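Local coordinates for xyloglucanase (Paenibacillus pabuli, PDB 2JEP), which hydrolyses the beta-1,4-glucan backbone of xyloglucan, a plant cell-wall polysaccharide, as a family 5 glycoside hydrolase with a TIM-barrel fold, at residues Y360-H365 with A372-S377. Sequence-based numbering, arbitrary orientation.
Sequences YWDNGH and ALFNRS
Leu373 lies over one face of the Tyr360 ring, its CD1 offset toward the rim, 3.7 Å from Tyr360 CE2. Leu373 also touches Ile386 and Ile387 of helix 384-393, the last helix of the chain. Tyr360 OH bonds to Phe371 O. Further along, Asp362 extends with CG anti to its backbone N (chi1 -172°), so its carboxylate reaches the returning chain. Asp362 OD2 accepts from Leu373 N at 2.8 Å, nearly straight at 166°, and also bonds to Trp46 NE1. Asp362 OD1 accepts a hydrogen bond from Gly364 N at 2.9 Å, closing an Asx turn. Arg376 NH2 forms a salt bridge with the same Asp362 OD1, also 2.9 Å, meeting it from above the carboxylate plane. One water joins Asp362 OD1, Arg376 NE and Phe374 O. Gly364 CA sits against one guanidinium face; Arg376 NH1 bonds to Gly49 O and Gln51 OE1. An alanine in place of this aspartate would probably leave Leu373 N and Trp46 NE1 without their acceptor, Arg376 without this carboxylate and the turn less firmly held. The contact folds the loop after strand 357-362, the last of the barrel, back on itself. The buried Asp362 carboxylate is probably stabilised by Arg376 and by the N-H groups of Leu373, Gly364 and Trp46.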
loop_
_atom_site.group_PDB
_atom_site.type_symbol
_atom_site.label_atom_id
_atom_site.label_comp_id
_atom_site.label_asym_id
_atom_site.label_seq_id
_atom_site.Cartn_x
_atom_site.Cartn_y
_atom_site.Cartn_z
ATOM N N TYR A 360 -2.973 -5.963 4.948
ATOM C CA TYR A 360 -3.150 -5.411 6.282
ATOM C C TYR A 360 -2.050 -4.407 6.627
ATOM O O TYR A 360 -0.882 -4.640 6.345
ATOM C CB TYR A 360 -3.157 -6.576 7.309
ATOM C CG TYR A 360 -3.341 -6.085 8.709
ATOM C CD1 TYR A 360 -4.609 -5.758 9.189
ATOM C CD2 TYR A 360 -2.243 -5.843 9.530
ATOM C CE1 TYR A 360 -4.772 -5.221 10.451
ATOM C CE2 TYR A 360 -2.394 -5.319 10.780
ATOM C CZ TYR A 360 -3.652 -4.996 11.239
ATOM O OH TYR A 360 -3.803 -4.412 12.481
ATOM N N TRP A 361 -2.444 -3.307 7.285
ATOM C CA TRP A 361 -1.502 -2.292 7.726
ATOM C C TRP A 361 -1.006 -2.613 9.138
ATOM O O TRP A 361 -1.735 -2.464 10.095
ATOM C CB TRP A 361 -2.118 -0.882 7.707
ATOM C CG TRP A 361 -1.145 0.120 8.213
ATOM C CD1 TRP A 361 -1.166 0.749 9.412
ATOM C CD2 TRP A 361 0.081 0.519 7.576
ATOM N NE1 TRP A 361 -0.038 1.535 9.571
ATOM C CE2 TRP A 361 0.751 1.397 8.453
ATOM C CE3 TRP A 361 0.658 0.241 6.342
ATOM C CZ2 TRP A 361 1.963 1.986 8.124
ATOM C CZ3 TRP A 361 1.865 0.828 6.021
ATOM C CH2 TRP A 361 2.511 1.676 6.909
ATOM N N ASP A 362 0.266 -3.012 9.249
ATOM C CA ASP A 362 0.910 -3.339 10.514
ATOM C C ASP A 362 2.069 -2.378 10.676
ATOM O O ASP A 362 2.998 -2.387 9.872
ATOM C CB ASP A 362 1.421 -4.775 10.450
ATOM C CG ASP A 362 1.935 -5.296 11.781
ATOM O OD1 ASP A 362 2.729 -4.571 12.422
ATOM O OD2 ASP A 362 1.560 -6.442 12.161
ATOM N N ASN A 363 2.022 -1.542 11.716
ATOM C CA ASN A 363 3.052 -0.556 11.961
ATOM C C ASN A 363 4.047 -0.927 13.062
ATOM O O ASN A 363 4.910 -0.136 13.398
ATOM C CB ASN A 363 2.444 0.814 12.226
ATOM C CG ASN A 363 1.759 0.922 13.564
ATOM O OD1 ASN A 363 1.538 -0.081 14.254
ATOM N ND2 ASN A 363 1.456 2.164 13.973
ATOM N N GLY A 364 3.967 -2.154 13.565
ATOM C CA GLY A 364 4.880 -2.606 14.587
ATOM C C GLY A 364 4.582 -2.111 15.974
ATOM O O GLY A 364 5.232 -2.545 16.934
ATOM N N HIS A 365 3.613 -1.201 16.116
ATOM C CA HIS A 365 3.321 -0.657 17.427
ATOM C C HIS A 365 2.275 -1.541 18.139
ATOM O O HIS A 365 1.142 -1.688 17.681
ATOM C CB HIS A 365 2.832 0.776 17.307
ATOM C CG HIS A 365 2.514 1.404 18.618
ATOM N ND1 HIS A 365 1.493 2.313 18.767
ATOM C CD2 HIS A 365 3.076 1.258 19.839
ATOM C CE1 HIS A 365 1.432 2.690 20.033
ATOM N NE2 HIS A 365 2.373 2.062 20.705
ATOM N N ALA A 372 -0.095 -3.277 15.290
ATOM C CA ALA A 372 0.703 -4.469 15.131
ATOM C C ALA A 372 -0.042 -5.769 15.436
ATOM O O ALA A 372 -0.846 -5.839 16.371
ATOM C CB ALA A 372 1.904 -4.365 16.040
ATOM N N LEU A 373 0.305 -6.815 14.674
ATOM C CA LEU A 373 -0.117 -8.167 14.958
ATOM C C LEU A 373 1.012 -9.043 15.491
ATOM O O LEU A 373 0.753 -10.173 15.936
ATOM C CB LEU A 373 -0.695 -8.854 13.714
ATOM C CG LEU A 373 -1.715 -8.053 12.907
ATOM C CD1 LEU A 373 -2.146 -8.854 11.665
ATOM C CD2 LEU A 373 -2.919 -7.618 13.767
ATOM N N PHE A 374 2.241 -8.535 15.404
ATOM C CA PHE A 374 3.463 -9.211 15.864
ATOM C C PHE A 374 4.277 -8.244 16.708
ATOM O O PHE A 374 4.228 -7.038 16.487
ATOM C CB PHE A 374 4.323 -9.633 14.669
ATOM C CG PHE A 374 3.608 -10.517 13.695
ATOM C CD1 PHE A 374 3.639 -11.908 13.826
ATOM C CD2 PHE A 374 2.936 -9.976 12.617
ATOM C CE1 PHE A 374 2.981 -12.718 12.923
ATOM C CE2 PHE A 374 2.270 -10.785 11.709
ATOM C CZ PHE A 374 2.285 -12.148 11.863
ATOM N N ASN A 375 5.019 -8.787 17.674
ATOM C CA ASN A 375 6.020 -8.006 18.387
ATOM C C ASN A 375 7.345 -8.243 17.667
ATOM O O ASN A 375 7.863 -9.357 17.615
ATOM C CB ASN A 375 6.097 -8.317 19.886
ATOM C CG ASN A 375 7.145 -7.467 20.594
ATOM O OD1 ASN A 375 8.296 -7.437 20.172
ATOM N ND2 ASN A 375 6.755 -6.762 21.653
ATOM N N ARG A 376 7.824 -7.168 17.044
ATOM C CA ARG A 376 9.024 -7.242 16.235
ATOM C C ARG A 376 10.290 -7.381 17.070
ATOM O O ARG A 376 11.294 -7.801 16.578
ATOM C CB ARG A 376 9.101 -6.041 15.314
ATOM C CG ARG A 376 7.939 -6.003 14.353
ATOM C CD ARG A 376 8.005 -4.920 13.294
ATOM N NE ARG A 376 6.731 -4.849 12.570
ATOM C CZ ARG A 376 6.450 -3.949 11.632
ATOM N NH1 ARG A 376 7.380 -3.137 11.174
ATOM N NH2 ARG A 376 5.239 -3.866 11.129
ATOM N N SER A 377 10.231 -7.060 18.348
ATOM C CA SER A 377 11.376 -7.324 19.226
ATOM C C SER A 377 11.674 -8.780 19.454
ATOM O O SER A 377 12.831 -9.093 19.701
ATOM C CB SER A 377 11.125 -6.709 20.583
ATOM O OG SER A 377 11.102 -5.339 20.410
HETATM O O HOH W 1 4.506 -6.162 13.801
HETATM O O HOH W 2 6.857 -4.613 17.605
#